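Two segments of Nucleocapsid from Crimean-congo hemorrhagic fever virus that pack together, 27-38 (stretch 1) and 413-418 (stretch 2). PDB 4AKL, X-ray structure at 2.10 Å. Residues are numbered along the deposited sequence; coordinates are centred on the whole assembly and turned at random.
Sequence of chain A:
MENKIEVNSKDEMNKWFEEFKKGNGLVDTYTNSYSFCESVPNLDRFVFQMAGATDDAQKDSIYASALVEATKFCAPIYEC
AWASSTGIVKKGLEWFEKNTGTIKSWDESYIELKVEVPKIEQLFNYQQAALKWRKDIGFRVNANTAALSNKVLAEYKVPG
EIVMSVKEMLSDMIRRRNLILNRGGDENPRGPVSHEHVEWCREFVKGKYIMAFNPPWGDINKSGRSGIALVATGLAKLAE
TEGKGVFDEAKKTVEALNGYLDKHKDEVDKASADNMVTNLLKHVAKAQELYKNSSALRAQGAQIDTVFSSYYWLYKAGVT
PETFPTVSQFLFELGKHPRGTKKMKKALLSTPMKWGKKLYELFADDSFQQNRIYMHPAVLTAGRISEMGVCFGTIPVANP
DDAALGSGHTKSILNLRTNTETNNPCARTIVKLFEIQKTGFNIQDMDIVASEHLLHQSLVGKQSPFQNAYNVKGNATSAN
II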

ATOM      1  N   VAL A  27     -12.973  24.675  -4.140  1.00 54.39           N
ATOM      2  CA  VAL A  27     -12.141  25.029  -5.287  1.00 55.00           C
ATOM      3  C   VAL A  27     -11.114  23.942  -5.577  1.00 53.27           C
ATOM      4  O   VAL A  27     -10.823  23.089  -4.723  1.00 50.66           O
ATOM      5  CB  VAL A  27     -11.380  26.352  -5.074  1.00 56.13           C
ATOM      6  CG1 VAL A  27     -12.353  27.580  -5.164  1.00 57.62           C
ATOM      7  CG2 VAL A  27     -10.579  26.314  -3.776  1.00 53.56           C
ATOM      8  N   ASP A  28     -10.581  23.982  -6.793  1.00 53.85           N
ATOM      9  CA  ASP A  28      -9.569  23.028  -7.222  1.00 52.66           C
ATOM     10  C   ASP A  28      -8.353  23.721  -7.820  1.00 53.32           C
ATOM     11  O   ASP A  28      -7.624  23.143  -8.629  1.00 53.12           O
ATOM     12  CB  ASP A  28     -10.197  22.011  -8.198  1.00 53.07           C
ATOM     13  CG  ASP A  28     -10.557  22.599  -9.554  1.00 55.39           C
ATOM     14  OD1 ASP A  28     -10.593  23.854  -9.757  1.00 56.53           O
ATOM     15  OD2 ASP A  28     -10.808  21.760 -10.424  1.00 54.33           O
ATOM     16  N   THR A  29      -8.146  24.968  -7.409  1.00 54.38           N
ATOM     17  CA  THR A  29      -7.003  25.765  -7.842  1.00 55.16           C
ATOM     18  C   THR A  29      -5.704  25.016  -7.538  1.00 52.71           C
ATOM     19  O   THR A  29      -4.825  24.897  -8.399  1.00 53.02           O
ATOM     20  CB  THR A  29      -6.951  27.126  -7.093  1.00 56.01           C
ATOM     21  OG1 THR A  29      -8.277  27.649  -6.953  1.00 58.94           O
ATOM     22  CG2 THR A  29      -6.081  28.130  -7.838  1.00 57.77           C
ATOM     23  N   TYR A  30      -5.590  24.521  -6.309  1.00 50.17           N
ATOM     24  CA  TYR A  30      -4.339  23.872  -5.842  1.00 48.31           C
ATOM     25  C   TYR A  30      -4.473  22.410  -5.565  1.00 45.92           C
ATOM     26  O   TYR A  30      -3.499  21.801  -5.133  1.00 44.73           O
ATOM     27  CB  TYR A  30      -3.804  24.582  -4.575  1.00 47.81           C
ATOM     28  CG  TYR A  30      -3.587  26.049  -4.815  1.00 50.40           C
ATOM     29  CD1 TYR A  30      -2.548  26.479  -5.628  1.00 52.11           C
ATOM     30  CD2 TYR A  30      -4.424  26.995  -4.261  1.00 51.98           C
ATOM     31  CE1 TYR A  30      -2.334  27.808  -5.871  1.00 55.33           C
ATOM     32  CE2 TYR A  30      -4.224  28.362  -4.508  1.00 55.02           C
ATOM     33  CZ  TYR A  30      -3.180  28.755  -5.306  1.00 56.22           C
ATOM     34  OH  TYR A  30      -2.972  30.097  -5.552  1.00 60.47           O
ATOM     35  N   THR A  31      -5.657  21.839  -5.806  1.00 45.52           N
ATOM     36  CA  THR A  31      -5.915  20.446  -5.522  1.00 43.85           C
ATOM     37  C   THR A  31      -6.489  19.747  -6.720  1.00 44.49           C
ATOM     38  O   THR A  31      -7.182  20.369  -7.492  1.00 46.23           O
ATOM     39  CB  THR A  31      -6.898  20.282  -4.375  1.00 42.79           C
ATOM     40  OG1 THR A  31      -8.075  21.040  -4.631  1.00 45.61           O
ATOM     41  CG2 THR A  31      -6.295  20.761  -3.072  1.00 41.61           C
ATOM     42  N   ASN A  32      -6.194  18.453  -6.854  1.00 43.47           N
ATOM     43  CA  ASN A  32      -6.692  17.609  -7.962  1.00 44.48           C
ATOM     44  C   ASN A  32      -8.170  17.428  -7.864  1.00 44.65           C
ATOM     45  O   ASN A  32      -8.892  17.578  -8.838  1.00 45.12           O
ATOM     46  CB  ASN A  32      -6.027  16.231  -7.982  1.00 43.87           C
ATOM     47  CG  ASN A  32      -4.521  16.306  -8.222  1.00 44.15           C
ATOM     48  OD1 ASN A  32      -4.047  17.160  -8.976  1.00 46.36           O
ATOM     49  ND2 ASN A  32      -3.776  15.410  -7.588  1.00 42.69           N
ATOM     50  N   SER A  33      -8.623  17.120  -6.665  1.00 42.92           N
ATOM     51  CA  SER A  33     -10.031  16.977  -6.428  1.00 43.53           C
ATOM     52  C   SER A  33     -10.469  18.240  -5.672  1.00 43.79           C
ATOM     53  O   SER A  33      -9.706  18.797  -4.924  1.00 42.84           O
ATOM     54  CB  SER A  33     -10.256  15.653  -5.683  1.00 41.94           C
ATOM     55  OG  SER A  33     -11.595  15.306  -5.595  1.00 42.20           O
ATOM     56  N   TYR A  34     -11.690  18.722  -5.925  1.00 45.90           N
ATOM     57  CA  TYR A  34     -12.230  19.901  -5.217  1.00 46.47           C
ATOM     58  C   TYR A  34     -12.078  19.765  -3.676  1.00 45.07           C
ATOM     59  O   TYR A  34     -12.293  18.683  -3.087  1.00 43.12           O
ATOM     60  CB  TYR A  34     -13.678  20.121  -5.568  1.00 48.37           C
ATOM     61  CG  TYR A  34     -13.913  20.911  -6.858  1.00 51.04           C
ATOM     62  CD1 TYR A  34     -13.807  22.282  -6.872  1.00 53.15           C
ATOM     63  CD2 TYR A  34     -14.247  20.269  -8.045  1.00 52.75           C
ATOM     64  CE1 TYR A  34     -14.036  23.028  -8.068  1.00 55.94           C
ATOM     65  CE2 TYR A  34     -14.474  20.971  -9.225  1.00 55.34           C
ATOM     66  CZ  TYR A  34     -14.365  22.346  -9.235  1.00 57.50           C
ATOM     67  OH  TYR A  34     -14.595  23.031 -10.416  1.00 61.29           O
ATOM     68  N   SER A  35     -11.705  20.874  -3.050  1.00 45.63           N
ATOM     69  CA  SER A  35     -11.374  20.901  -1.656  1.00 44.54           C
ATOM     70  C   SER A  35     -11.577  22.287  -1.090  1.00 46.32           C
ATOM     71  O   SER A  35     -12.056  23.209  -1.787  1.00 48.65           O
ATOM     72  CB  SER A  35      -9.898  20.505  -1.492  1.00 43.12           C
ATOM     73  OG  SER A  35      -9.076  21.570  -1.859  1.00 44.28           O
ATOM     74  N   PHE A  36     -11.219  22.449   0.178  1.00 45.98           N
ATOM     75  CA  PHE A  36     -11.302  23.762   0.856  1.00 47.51           C
ATOM     76  C   PHE A  36     -10.020  24.603   0.696  1.00 48.36           C
ATOM     77  O   PHE A  36      -9.896  25.681   1.307  1.00 49.33           O
ATOM     78  CB  PHE A  36     -11.646  23.561   2.353  1.00 46.64           C
ATOM     79  CG  PHE A  36     -13.091  23.255   2.595  1.00 46.42           C
ATOM     80  CD1 PHE A  36     -14.026  24.282   2.618  1.00 47.87           C
ATOM     81  CD2 PHE A  36     -13.514  21.943   2.793  1.00 45.58           C
ATOM     82  CE1 PHE A  36     -15.352  24.013   2.834  1.00 48.91           C
ATOM     83  CE2 PHE A  36     -14.852  21.639   3.010  1.00 45.78           C
ATOM     84  CZ  PHE A  36     -15.787  22.669   3.025  1.00 47.42           C
ATOM     85  N   CYS A  37      -9.091  24.141  -0.142  1.00 48.69           N
ATOM     86  CA  CYS A  37      -7.764  24.765  -0.241  1.00 49.69           C
ATOM     87  C   CYS A  37      -7.728  26.026  -1.116  1.00 52.24           C
ATOM     88  O   CYS A  37      -7.698  25.947  -2.342  1.00 53.22           O
ATOM     89  CB  CYS A  37      -6.714  23.740  -0.741  1.00 48.33           C
ATOM     90  SG  CYS A  37      -5.015  24.272  -0.587  1.00 48.81           S
ATOM     91  N   GLU A  38      -7.705  27.182  -0.458  1.00 53.82           N
ATOM     92  CA  GLU A  38      -7.574  28.487  -1.149  1.00 56.57           C
ATOM     93  C   GLU A  38      -6.147  28.968  -1.394  1.00 56.46           C
ATOM     94  O   GLU A  38      -5.939  29.883  -2.165  1.00 58.72           O
ATOM     95  CB  GLU A  38      -8.344  29.553  -0.397  1.00 58.16           C
ATOM     96  CG  GLU A  38      -9.819  29.578  -0.818  1.00 61.66           C
ATOM     97  CD  GLU A  38     -10.648  30.412   0.105  1.00 65.76           C
ATOM     98  OE1 GLU A  38     -10.180  30.668   1.250  1.00 67.67           O
ATOM     99  OE2 GLU A  38     -11.754  30.811  -0.297  1.00 68.93           O
ATOM    100  N   ILE A 413      -2.302  15.423   1.470  1.00 32.67           N
ATOM    101  CA  ILE A 413      -1.218  15.968   0.648  1.00 34.04           C
ATOM    102  C   ILE A 413      -1.205  15.462  -0.787  1.00 34.83           C
ATOM    103  O   ILE A 413      -0.840  16.211  -1.693  1.00 36.15           O
ATOM    104  CB  ILE A 413       0.193  15.709   1.339  1.00 33.44           C
ATOM    105  CG1 ILE A 413       0.421  16.726   2.420  1.00 33.93           C
ATOM    106  CG2 ILE A 413       1.310  15.925   0.413  1.00 36.05           C
ATOM    107  CD1 ILE A 413       1.500  16.320   3.474  1.00 34.53           C
ATOM    108  N   LEU A 414      -1.591  14.202  -1.010  1.00 34.54           N
ATOM    109  CA  LEU A 414      -1.596  13.620  -2.336  1.00 35.57           C
ATOM    110  C   LEU A 414      -2.687  14.231  -3.242  1.00 36.67           C
ATOM    111  O   LEU A 414      -2.652  14.036  -4.434  1.00 37.76           O
ATOM    112  CB  LEU A 414      -1.797  12.100  -2.243  1.00 35.02           C
ATOM    113  CG  LEU A 414      -0.618  11.351  -1.639  1.00 33.96           C
ATOM    114  CD1 LEU A 414      -0.952   9.888  -1.504  1.00 30.75           C
ATOM    115  CD2 LEU A 414       0.666  11.564  -2.459  1.00 34.80           C
ATOM    116  N   ASN A 415      -3.650  14.932  -2.644  1.00 36.59           N
ATOM    117  CA  ASN A 415      -4.608  15.769  -3.378  1.00 37.77           C
ATOM    118  C   ASN A 415      -4.011  17.122  -3.835  1.00 39.21           C
ATOM    119  O   ASN A 415      -4.636  17.823  -4.624  1.00 39.99           O
ATOM    120  CB  ASN A 415      -5.858  16.015  -2.531  1.00 37.27           C
ATOM    121  CG  ASN A 415      -7.009  16.565  -3.334  1.00 39.04           C
ATOM    122  OD1 ASN A 415      -7.192  16.205  -4.520  1.00 38.91           O
ATOM    123  ND2 ASN A 415      -7.781  17.443  -2.725  1.00 36.57           N
ATOM    124  N   LEU A 416      -2.819  17.497  -3.345  1.00 39.07           N
ATOM    125  CA  LEU A 416      -2.176  18.745  -3.804  1.00 40.88           C
ATOM    126  C   LEU A 416      -1.646  18.504  -5.201  1.00 42.40           C
ATOM    127  O   LEU A 416      -1.054  17.439  -5.440  1.00 41.09           O
ATOM    128  CB  LEU A 416      -1.030  19.202  -2.905  1.00 40.14           C
ATOM    129  CG  LEU A 416      -1.422  19.886  -1.595  1.00 39.67           C
ATOM    130  CD1 LEU A 416      -0.219  19.965  -0.672  1.00 37.30           C
ATOM    131  CD2 LEU A 416      -2.054  21.294  -1.817  1.00 39.91           C
ATOM    132  N   ARG A 417      -1.839  19.490  -6.102  1.00 44.39           N
ATOM    133  CA  ARG A 417      -1.434  19.335  -7.517  1.00 46.97           C
ATOM    134  C   ARG A 417       0.060  19.164  -7.648  1.00 47.64           C
ATOM    135  O   ARG A 417       0.822  19.631  -6.804  1.00 47.19           O
ATOM    136  CB  ARG A 417      -1.892  20.540  -8.397  1.00 48.81           C
ATOM    137  CG  ARG A 417      -3.400  20.613  -8.619  1.00 49.70           C
ATOM    138  CD  ARG A 417      -3.830  21.794  -9.475  1.00 53.28           C
ATOM    139  NE  ARG A 417      -5.291  21.803  -9.693  1.00 54.62           N
ATOM    140  CZ  ARG A 417      -5.956  21.057 -10.596  1.00 56.18           C
ATOM    141  NH1 ARG A 417      -5.321  20.210 -11.429  1.00 55.48           N
ATOM    142  NH2 ARG A 417      -7.292  21.157 -10.668  1.00 57.61           N
ATOM    143  N   THR A 418       0.464  18.483  -8.710  1.00 49.60           N
ATOM    144  CA  THR A 418       1.860  18.311  -9.042  1.00 50.96           C
ATOM    145  C   THR A 418       2.267  19.068 -10.313  1.00 54.53           C
ATOM    146  O   THR A 418       3.432  19.061 -10.659  1.00 55.26           O
ATOM    147  CB  THR A 418       2.217  16.812  -9.220  1.00 50.73           C
ATOM    148  OG1 THR A 418       1.385  16.225 -10.228  1.00 50.38           O
ATOM    149  CG2 THR A 418       2.047  16.033  -7.856  1.00 47.74           C
TER

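This is a predominantly polar contact between two short segments, built on a single beta bridge and completed by two side chains, Asn415 and Arg417, that bind backbone groups of the other stretch. The bridge pairs Thr31 with Leu416, whose CA atoms lie 4.5 Å apart. On one side of it Arg417 N donates to Tyr30 O at 3.0 Å; on the other Asn32 N donates to Asn415 O at 2.8 Å, both nearly straight. The close approach also brings Thr31 CA within 3.1 Å of Asn415 O, a CA-H...O contact.

Asn415 extends the pattern with its side chain. An amide both accepts and donates, so it can mimic a peptide group: Asn415 OD1 receives a bond from Ser33 N at 2.7 Å, and Asn415 ND2 gives one to Ser33 O at 3.2 Å. The backbone of this buried serine is thereby satisfied in both directions. Ser33 O also accepts from Thr31 OG1 (2.8 Å), which in turn accepts from Ser35 OG (3.0 Å), so small hydroxyl residues brace the loop that Asn415 reads.

Arg417 suits the other end because it is long and carries several N-H donors: its CA-to-CB bond points sideways, but the chain, with chi2 and chi3 both t, brings the guanidinium to the first stretch. NE and NH2 of Arg417 both donate to Asp28 O, each at 2.9 Å, a forked arrangement with the carbonyl near the guanidinium plane. Thr31 O lies over one face instead, and although it is 3.2 Å from Arg417 NE, the angle is too poor for a hydrogen bond. The carboxylate of Asp28 adds charge complementarity through a salt bridge, Asp28 OD2 to Arg417 NH2, at 3.6 Å.

Apolar packing is slight: Leu416 points away at CB, yet its CD2 comes within 4.4 Å of Cys37 SG.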